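PDB 4TXD: Csc2 from Thermofilum pendens, which probably binds crRNA as the Cas7-family backbone subunit of a type I-D CRISPR interference complex, and carries a bound zinc ion. Local coordinates for residues Val128-Phe137 with Trp348-Val359; Arg196-Gln206 with Thr239-Leu250. All coordinates share one frame; numbering follows the deposited sequence. Where two conformers were deposited one is given.

Interaction 1: Val128-Phe137 with Trp348-Val359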
# COMPACT_ATOMS: atom_id res chain seq x y z
N VAL A 128 -21.59 3.70 -10.11
CA VAL A 128 -20.81 3.13 -9.04
C VAL A 128 -21.61 3.04 -7.77
O VAL A 128 -21.88 1.97 -7.32
CB VAL A 128 -19.51 3.93 -8.82
CG1 VAL A 128 -18.84 3.62 -7.49
CG2 VAL A 128 -18.57 3.67 -9.96
N ILE A 129 -21.96 4.16 -7.20
CA ILE A 129 -22.69 4.17 -5.96
C ILE A 129 -24.04 3.48 -6.06
O ILE A 129 -24.43 2.78 -5.19
CB ILE A 129 -22.85 5.58 -5.46
CG1 ILE A 129 -21.49 6.18 -5.25
CG2 ILE A 129 -23.65 5.62 -4.19
CD1 ILE A 129 -21.52 7.49 -4.55
N GLY A 130 -24.74 3.70 -7.16
CA GLY A 130 -25.99 3.03 -7.38
C GLY A 130 -25.85 1.53 -7.48
O GLY A 130 -26.64 0.81 -6.96
N LYS A 131 -24.81 1.10 -8.16
CA LYS A 131 -24.53 -0.30 -8.29
C LYS A 131 -24.21 -0.94 -6.95
O LYS A 131 -24.60 -2.03 -6.69
CB LYS A 131 -23.41 -0.51 -9.26
CG LYS A 131 -22.99 -1.95 -9.35
CD LYS A 131 -22.45 -2.27 -10.72
CE LYS A 131 -21.84 -3.65 -10.78
NZ LYS A 131 -20.62 -3.72 -11.62
N ALA A 132 -23.51 -0.21 -6.10
CA ALA A 132 -23.24 -0.65 -4.76
C ALA A 132 -24.50 -0.80 -3.93
O ALA A 132 -24.63 -1.70 -3.18
CB ALA A 132 -22.28 0.29 -4.08
N LYS A 133 -25.43 0.13 -4.10
CA LYS A 133 -26.71 0.05 -3.44
C LYS A 133 -27.46 -1.22 -3.84
O LYS A 133 -27.97 -1.91 -3.02
CB LYS A 133 -27.56 1.26 -3.78
CG LYS A 133 -28.87 1.30 -3.03
CD LYS A 133 -29.53 2.66 -3.06
CE LYS A 133 -30.89 2.63 -2.37
NZ LYS A 133 -31.86 3.54 -3.00
N ASP A 134 -27.49 -1.48 -5.13
CA ASP A 134 -28.12 -2.69 -5.66
C ASP A 134 -27.47 -3.95 -5.09
O ASP A 134 -28.11 -4.99 -5.00
CB ASP A 134 -28.03 -2.74 -7.19
CG ASP A 134 -28.84 -1.64 -7.87
OD1 ASP A 134 -29.67 -0.98 -7.21
OD2 ASP A 134 -28.65 -1.44 -9.09
N LEU A 135 -26.22 -3.86 -4.71
CA LEU A 135 -25.49 -5.02 -4.23
C LEU A 135 -25.62 -5.18 -2.73
O LEU A 135 -25.01 -6.04 -2.16
CB LEU A 135 -24.03 -4.90 -4.59
CG LEU A 135 -23.68 -5.05 -6.05
CD1 LEU A 135 -22.26 -4.60 -6.28
CD2 LEU A 135 -23.87 -6.47 -6.50
N GLY A 136 -26.40 -4.33 -2.12
CA GLY A 136 -26.70 -4.46 -0.72
C GLY A 136 -25.92 -3.54 0.20
O GLY A 136 -26.21 -3.47 1.40
N PHE A 137 -24.95 -2.82 -0.33
CA PHE A 137 -24.14 -1.97 0.50
C PHE A 137 -24.92 -0.79 1.10
O PHE A 137 -25.77 -0.25 0.48
CB PHE A 137 -22.91 -1.50 -0.25
CG PHE A 137 -21.94 -2.59 -0.55
CD1 PHE A 137 -21.01 -2.97 0.37
CD2 PHE A 137 -21.97 -3.22 -1.74
CE1 PHE A 137 -20.14 -3.97 0.10
CE2 PHE A 137 -21.09 -4.21 -2.02
CZ PHE A 137 -20.17 -4.59 -1.09
N TRP A 348 -12.22 2.79 -10.07
CA TRP A 348 -13.53 2.66 -9.47
C TRP A 348 -14.34 1.55 -10.17
O TRP A 348 -14.92 0.73 -9.52
CB TRP A 348 -14.27 3.98 -9.49
CG TRP A 348 -14.30 4.78 -8.26
CD1 TRP A 348 -13.81 6.01 -8.11
CD2 TRP A 348 -14.91 4.44 -7.02
NE1 TRP A 348 -14.04 6.47 -6.88
CE2 TRP A 348 -14.72 5.53 -6.17
CE3 TRP A 348 -15.59 3.33 -6.53
CZ2 TRP A 348 -15.18 5.55 -4.89
CZ3 TRP A 348 -16.03 3.36 -5.28
CH2 TRP A 348 -15.83 4.44 -4.46
N ARG A 349 -14.33 1.52 -11.48
CA ARG A 349 -14.95 0.41 -12.23
C ARG A 349 -14.44 -0.95 -11.75
O ARG A 349 -15.21 -1.89 -11.56
CB ARG A 349 -14.67 0.53 -13.74
CG ARG A 349 -15.51 1.57 -14.49
CD ARG A 349 -15.02 1.71 -15.95
NE ARG A 349 -14.93 0.42 -16.62
CZ ARG A 349 -13.80 -0.12 -17.09
NH1 ARG A 349 -12.65 0.53 -17.01
NH2 ARG A 349 -13.83 -1.31 -17.67
N SER A 350 -13.12 -1.05 -11.55
CA SER A 350 -12.50 -2.28 -11.08
C SER A 350 -12.93 -2.63 -9.65
O SER A 350 -13.11 -3.81 -9.30
CB SER A 350 -10.98 -2.16 -11.16
OG SER A 350 -10.36 -3.42 -11.02
N SER A 351 -13.10 -1.63 -8.82
CA SER A 351 -13.42 -1.88 -7.44
C SER A 351 -14.84 -2.37 -7.30
O SER A 351 -15.09 -3.28 -6.58
CB SER A 351 -13.22 -0.64 -6.59
OG SER A 351 -13.26 -0.90 -5.23
N ILE A 352 -15.75 -1.74 -8.01
CA ILE A 352 -17.14 -2.13 -7.91
C ILE A 352 -17.30 -3.51 -8.53
O ILE A 352 -18.10 -4.26 -8.10
CB ILE A 352 -18.07 -1.07 -8.51
CG1 ILE A 352 -19.49 -1.28 -8.03
CG2 ILE A 352 -17.96 -1.06 -10.00
CD1 ILE A 352 -19.65 -0.95 -6.58
N ASP A 353 -16.49 -3.82 -9.51
CA ASP A 353 -16.47 -5.12 -10.10
C ASP A 353 -16.09 -6.19 -9.07
O ASP A 353 -16.77 -7.16 -8.92
CB ASP A 353 -15.50 -5.18 -11.25
CG ASP A 353 -15.52 -6.48 -11.96
OD1 ASP A 353 -16.58 -6.91 -12.38
OD2 ASP A 353 -14.48 -7.07 -12.10
N PHE A 354 -15.00 -5.95 -8.36
CA PHE A 354 -14.61 -6.82 -7.27
C PHE A 354 -15.71 -7.00 -6.23
O PHE A 354 -15.98 -8.08 -5.80
CB PHE A 354 -13.34 -6.29 -6.61
CG PHE A 354 -12.78 -7.19 -5.57
CD1 PHE A 354 -11.85 -8.12 -5.89
CD2 PHE A 354 -13.19 -7.10 -4.28
CE1 PHE A 354 -11.32 -8.93 -4.94
CE2 PHE A 354 -12.67 -7.91 -3.33
CZ PHE A 354 -11.74 -8.82 -3.66
N ALA A 355 -16.31 -5.92 -5.84
CA ALA A 355 -17.31 -5.95 -4.83
C ALA A 355 -18.52 -6.77 -5.27
O ALA A 355 -19.08 -7.52 -4.51
CB ALA A 355 -17.73 -4.56 -4.46
N GLU A 356 -18.93 -6.55 -6.51
CA GLU A 356 -19.95 -7.47 -7.09
C GLU A 356 -19.69 -9.09 -7.07
O GLU A 356 -20.43 -9.86 -6.56
CB GLU A 356 -20.21 -7.07 -8.55
CG GLU A 356 -21.14 -8.02 -9.30
CD GLU A 356 -20.99 -7.92 -10.81
OE1 GLU A 356 -21.24 -6.83 -11.36
OE2 GLU A 356 -20.60 -8.92 -11.44
N LYS A 357 -18.46 -9.37 -7.44
CA LYS A 357 -17.97 -10.72 -7.37
C LYS A 357 -17.89 -11.23 -5.93
O LYS A 357 -18.14 -12.37 -5.67
CB LYS A 357 -16.66 -10.86 -8.09
CG LYS A 357 -16.76 -11.15 -9.58
CD LYS A 357 -17.50 -10.07 -10.32
CE LYS A 357 -17.55 -10.32 -11.82
NZ LYS A 357 -18.16 -9.17 -12.48
N MET A 358 -17.55 -10.35 -5.02
CA MET A 358 -17.47 -10.72 -3.63
C MET A 358 -18.84 -11.08 -3.10
O MET A 358 -19.03 -12.07 -2.49
CB MET A 358 -16.88 -9.61 -2.79
CG MET A 358 -17.03 -9.80 -1.30
SD MET A 358 -16.35 -8.45 -0.36
CE MET A 358 -17.59 -7.23 -0.54
N VAL A 359 -19.78 -10.20 -3.32
CA VAL A 359 -21.15 -10.42 -2.91
C VAL A 359 -21.73 -11.70 -3.52
O VAL A 359 -22.32 -12.48 -2.84
CB VAL A 359 -22.01 -9.19 -3.24
CG1 VAL A 359 -23.47 -9.49 -3.05
CG2 VAL A 359 -21.59 -8.02 -2.41
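Ile352 meets Val128, Lys131 and Ala132 where the end of helix 118-134 runs alongside helix 343-365; the short axes are 10.3 Å apart and only 5° from parallel. Its CB points toward helix 118-134, and with CG1 anti to the backbone N (chi1 -163°) the longer branch continues across to Lys131. CG1 packs 3.8 Å from Lys131 CG, against the apolar part of the lysine, and CG2 approaches the far end of the same chain, near NZ. At the tip, CD1 faces both the carbonyl O of Val128 and the methyl of Ala132, 3.8 Å from Ala132 CB. One turn back, the side chains of Val128 and Trp348 cross at about a right angle, Val128 CG1 coming obliquely to the indole, 3.4 Å from Trp348 CE3. The same indole borders the metal site: it touches Cys168, a zinc ligand, and meets Trp144 edge-to-face. Beyond Ile352, Leu135 lays CD1 on the helix backbone, 3.8 Å from Glu356 CA. A Schellman motif then ends helix 118-134, Gly136 taking positive phi, and the turn brings Phe137 back to the interface. Met358 CE lies at the ring edge, in plane, 3.7 Å from Phe137 CZ, while Val359 CG2 and Ala355 CB approach obliquely.

Along the partly exposed margin, Lys131 NZ reaches Glu356 OE1 at 3.2 Å in the conformer given, a weak hydrogen bond within a salt bridge. There, Glu356 OE2 is held by Lys357 NZ, which comes from above the carboxylate plane and also binds Asp353 OD1; Asp353 pairs with Arg45. A second Glu356 conformer makes this pairing less certain and the Lys131 bond is weak, so the chemistry implies an interface held mainly by apolar packing.

Interaction 2: Arg196-Gln206 with Thr239-Leu250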
# COMPACT_ATOMS: atom_id res chain seq x y z
N ARG A 196 -4.52 -7.48 -0.97
CA ARG A 196 -3.85 -8.06 -2.13
C ARG A 196 -2.51 -7.36 -2.34
O ARG A 196 -1.80 -7.60 -3.32
CB ARG A 196 -4.76 -7.94 -3.38
CG ARG A 196 -5.72 -9.14 -3.55
CD ARG A 196 -6.72 -8.93 -4.72
NE ARG A 196 -7.62 -7.84 -4.41
CZ ARG A 196 -8.19 -7.03 -5.30
NH1 ARG A 196 -7.96 -7.19 -6.61
NH2 ARG A 196 -8.98 -6.06 -4.87
N VAL A 197 -2.18 -6.48 -1.41
CA VAL A 197 -0.89 -5.76 -1.37
C VAL A 197 -0.20 -6.10 -0.05
O VAL A 197 -0.61 -5.60 1.00
CB VAL A 197 -1.09 -4.22 -1.50
CG1 VAL A 197 0.26 -3.47 -1.43
CG2 VAL A 197 -1.85 -3.88 -2.79
N ARG A 198 0.79 -6.98 -0.10
CA ARG A 198 1.49 -7.42 1.10
C ARG A 198 2.87 -6.77 1.20
O ARG A 198 3.72 -7.01 0.36
CB ARG A 198 1.65 -8.94 1.10
CG ARG A 198 0.37 -9.72 1.33
CD ARG A 198 0.62 -10.91 2.25
NE ARG A 198 0.34 -12.20 1.62
CZ ARG A 198 1.28 -13.04 1.18
NH1 ARG A 198 2.56 -12.74 1.29
NH2 ARG A 198 0.92 -14.19 0.62
N PHE A 199 3.08 -5.97 2.23
CA PHE A 199 4.37 -5.30 2.41
C PHE A 199 5.35 -6.13 3.23
O PHE A 199 4.98 -6.71 4.25
CB PHE A 199 4.21 -3.95 3.11
CG PHE A 199 3.63 -2.87 2.25
CD1 PHE A 199 4.43 -2.19 1.34
CD2 PHE A 199 2.28 -2.53 2.36
CE1 PHE A 199 3.89 -1.18 0.54
CE2 PHE A 199 1.74 -1.53 1.57
CZ PHE A 199 2.54 -0.85 0.66
N ASP A 200 6.61 -6.16 2.79
CA ASP A 200 7.74 -6.47 3.69
C ASP A 200 7.86 -5.31 4.67
O ASP A 200 7.32 -4.23 4.42
CB ASP A 200 9.06 -6.61 2.92
CG ASP A 200 9.18 -7.88 2.13
OD1 ASP A 200 8.20 -8.64 2.01
OD2 ASP A 200 10.29 -8.10 1.59
N PRO A 201 8.59 -5.50 5.78
CA PRO A 201 9.03 -4.30 6.51
C PRO A 201 9.95 -3.48 5.60
O PRO A 201 10.59 -4.07 4.73
CB PRO A 201 9.83 -4.86 7.71
CG PRO A 201 9.46 -6.34 7.78
CD PRO A 201 9.15 -6.74 6.35
N ALA A 202 10.03 -2.16 5.79
CA ALA A 202 11.02 -1.37 5.08
C ALA A 202 12.20 -1.06 6.02
O ALA A 202 12.02 -0.51 7.11
CB ALA A 202 10.41 -0.10 4.54
N PHE A 203 13.38 -1.45 5.60
CA PHE A 203 14.58 -1.37 6.42
C PHE A 203 15.52 -0.20 6.07
O PHE A 203 15.88 -0.03 4.96
CB PHE A 203 15.38 -2.65 6.27
CG PHE A 203 14.66 -3.90 6.67
CD1 PHE A 203 13.88 -4.58 5.78
CD2 PHE A 203 14.80 -4.41 7.92
CE1 PHE A 203 13.24 -5.72 6.13
CE2 PHE A 203 14.16 -5.55 8.29
CZ PHE A 203 13.37 -6.21 7.40
N ALA A 204 15.93 0.57 7.07
CA ALA A 204 16.97 1.57 6.86
C ALA A 204 18.30 0.85 6.64
O ALA A 204 18.51 -0.25 7.14
CB ALA A 204 17.06 2.52 8.05
N THR A 205 19.18 1.46 5.87
CA THR A 205 20.49 0.86 5.63
C THR A 205 21.56 1.39 6.58
O THR A 205 22.65 0.89 6.62
CB THR A 205 20.98 1.13 4.21
OG1 THR A 205 21.02 2.51 3.99
CG2 THR A 205 20.09 0.52 3.23
N GLN A 206 21.21 2.41 7.32
CA GLN A 206 22.12 3.00 8.30
C GLN A 206 21.36 3.28 9.59
O GLN A 206 20.15 3.55 9.57
CB GLN A 206 22.73 4.31 7.77
CG GLN A 206 23.52 4.17 6.48
CD GLN A 206 23.78 5.51 5.83
OE1 GLN A 206 22.85 6.27 5.55
NE2 GLN A 206 25.05 5.82 5.60
N THR A 239 18.07 9.60 5.69
CA THR A 239 18.06 8.15 5.87
C THR A 239 17.22 7.51 4.78
O THR A 239 16.10 7.95 4.52
CB THR A 239 17.48 7.75 7.25
OG1 THR A 239 18.29 8.30 8.30
CG2 THR A 239 17.40 6.23 7.40
N VAL A 240 17.73 6.46 4.16
CA VAL A 240 16.93 5.76 3.17
C VAL A 240 16.52 4.36 3.66
O VAL A 240 17.31 3.66 4.29
CB VAL A 240 17.67 5.66 1.80
CG1 VAL A 240 18.95 4.82 1.92
CG2 VAL A 240 16.74 5.08 0.74
N PHE A 241 15.26 3.99 3.40
CA PHE A 241 14.73 2.66 3.69
C PHE A 241 14.47 1.89 2.41
O PHE A 241 13.92 2.44 1.46
CB PHE A 241 13.39 2.74 4.44
CG PHE A 241 13.46 3.43 5.79
CD1 PHE A 241 13.61 4.81 5.88
CD2 PHE A 241 13.29 2.68 6.95
CE1 PHE A 241 13.64 5.43 7.11
CE2 PHE A 241 13.31 3.28 8.19
CZ PHE A 241 13.48 4.67 8.28
N ILE A 242 14.78 0.62 2.41
CA ILE A 242 14.48 -0.21 1.28
C ILE A 242 13.21 -1.00 1.52
O ILE A 242 13.10 -1.67 2.49
CB ILE A 242 15.62 -1.18 0.96
CG1 ILE A 242 16.88 -0.41 0.63
CG2 ILE A 242 15.23 -2.07 -0.18
CD1 ILE A 242 18.08 -1.26 0.51
N GLY A 243 12.27 -0.88 0.60
CA GLY A 243 10.97 -1.51 0.75
C GLY A 243 10.66 -2.48 -0.37
O GLY A 243 11.22 -2.40 -1.47
N ARG A 244 9.77 -3.42 -0.08
CA ARG A 244 9.29 -4.37 -1.09
C ARG A 244 7.83 -4.71 -0.78
O ARG A 244 7.45 -4.85 0.39
CB ARG A 244 10.13 -5.65 -1.10
CG ARG A 244 9.78 -6.64 -2.23
CD ARG A 244 10.51 -7.97 -2.05
NE ARG A 244 9.85 -8.78 -1.03
CZ ARG A 244 9.07 -9.83 -1.28
NH1 ARG A 244 8.89 -10.25 -2.54
NH2 ARG A 244 8.51 -10.48 -0.27
N ALA A 245 7.03 -4.83 -1.83
CA ALA A 245 5.65 -5.29 -1.68
C ALA A 245 5.34 -6.36 -2.72
O ALA A 245 5.95 -6.40 -3.80
CB ALA A 245 4.67 -4.13 -1.80
N GLU A 246 4.43 -7.27 -2.36
CA GLU A 246 3.92 -8.24 -3.32
C GLU A 246 2.46 -7.92 -3.65
O GLU A 246 1.63 -7.74 -2.75
CB GLU A 246 4.05 -9.67 -2.77
CG GLU A 246 5.49 -10.16 -2.76
CD GLU A 246 5.61 -11.60 -2.31
OE1 GLU A 246 4.56 -12.27 -2.17
OE2 GLU A 246 6.75 -12.07 -2.10
N LEU A 247 2.18 -7.79 -4.94
CA LEU A 247 0.86 -7.39 -5.43
C LEU A 247 0.26 -8.59 -6.16
O LEU A 247 0.84 -9.08 -7.11
CB LEU A 247 0.96 -6.18 -6.37
CG LEU A 247 1.08 -4.80 -5.73
CD1 LEU A 247 2.26 -4.70 -4.76
CD2 LEU A 247 1.18 -3.71 -6.80
N VAL A 248 -0.88 -9.09 -5.67
CA VAL A 248 -1.46 -10.30 -6.24
C VAL A 248 -2.91 -10.09 -6.69
O VAL A 248 -3.65 -9.33 -6.06
CB VAL A 248 -1.42 -11.49 -5.23
CG1 VAL A 248 0.01 -11.86 -4.90
CG2 VAL A 248 -2.15 -11.13 -3.96
N ASP A 249 -3.28 -10.74 -7.78
CA ASP A 249 -4.66 -10.75 -8.27
C ASP A 249 -5.24 -9.36 -8.50
O ASP A 249 -6.44 -9.14 -8.31
CB ASP A 249 -5.55 -11.55 -7.31
CG ASP A 249 -5.15 -13.00 -7.24
OD1 ASP A 249 -4.73 -13.54 -8.28
OD2 ASP A 249 -5.25 -13.60 -6.15
N LEU A 250 -4.39 -8.43 -8.91
CA LEU A 250 -4.84 -7.09 -9.24
C LEU A 250 -5.15 -6.97 -10.73
O LEU A 250 -4.55 -7.66 -11.56
CB LEU A 250 -3.78 -6.03 -8.87
CG LEU A 250 -3.36 -5.92 -7.41
CD1 LEU A 250 -2.46 -4.71 -7.26
CD2 LEU A 250 -4.58 -5.79 -6.51
O HOH W 1 8.91 -2.93 2.58
O HOH W 2 20.10 4.90 5.35
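With chi1 of Arg244 at -174°, CG stands anti to the backbone N, and a bend at chi3 turns the guanidinium side-on to Asp200, whose own CG lies beside its backbone N. NE gives a nearly straight bond (178°) to Asp200 OD2, 2.7 Å away, from above the carboxylate plane, while NH2 meets Asp200 OD1 on its syn side. The end of the same guanidinium grips Glu246, NH1 and NH2 both donating to OE2; Arg244 NH1 also pairs with Glu54, so carboxylates on several sides fix its rotation.

On the face opposite Arg198 and Glu246, Ala204 CB makes a CH-pi contact over the Phe241 ring, 4.0 Å from its centroid, and Ala245 CB packs 3.7 Å from Phe199 CD1. At one end Arg196 NH1 donates to Asp249 O at 3.0 Å, in the guanidinium plane, and Leu250 CD2 covers one face of the group. Thr172 and Glu254 bind its nitrogens too.

Two antiparallel ladders, Val197-Phe199 with Ala245-Leu247 and Phe203-Ala204 with Phe241-Ile242, are offset by one residue. They join neighbouring strands of the antiparallel sheet, consistent with the RRM-type core of Cas7 proteins.

In the fold
Both interactions are largely buried, but they hold different elements. Interaction 2 joins two strands of the sheet about 9 Å from the centre of the chain, and its backbone bonds set the register. Interaction 1 pairs two helices about 21 Å from that centre, beside the zinc site, without any backbone bond across it. Charge differs too: in 196-206 with 239-250 a buried arginine is tightly gripped by carboxylates, whereas in 128-137 with 348-359 the salt bridge across the helices carries only a weak hydrogen bond and lies at a partly exposed margin. Although their centres are about 29 Å apart, the two meet where Phe354 CD1 packs 3.7 Å from Arg196 NH2.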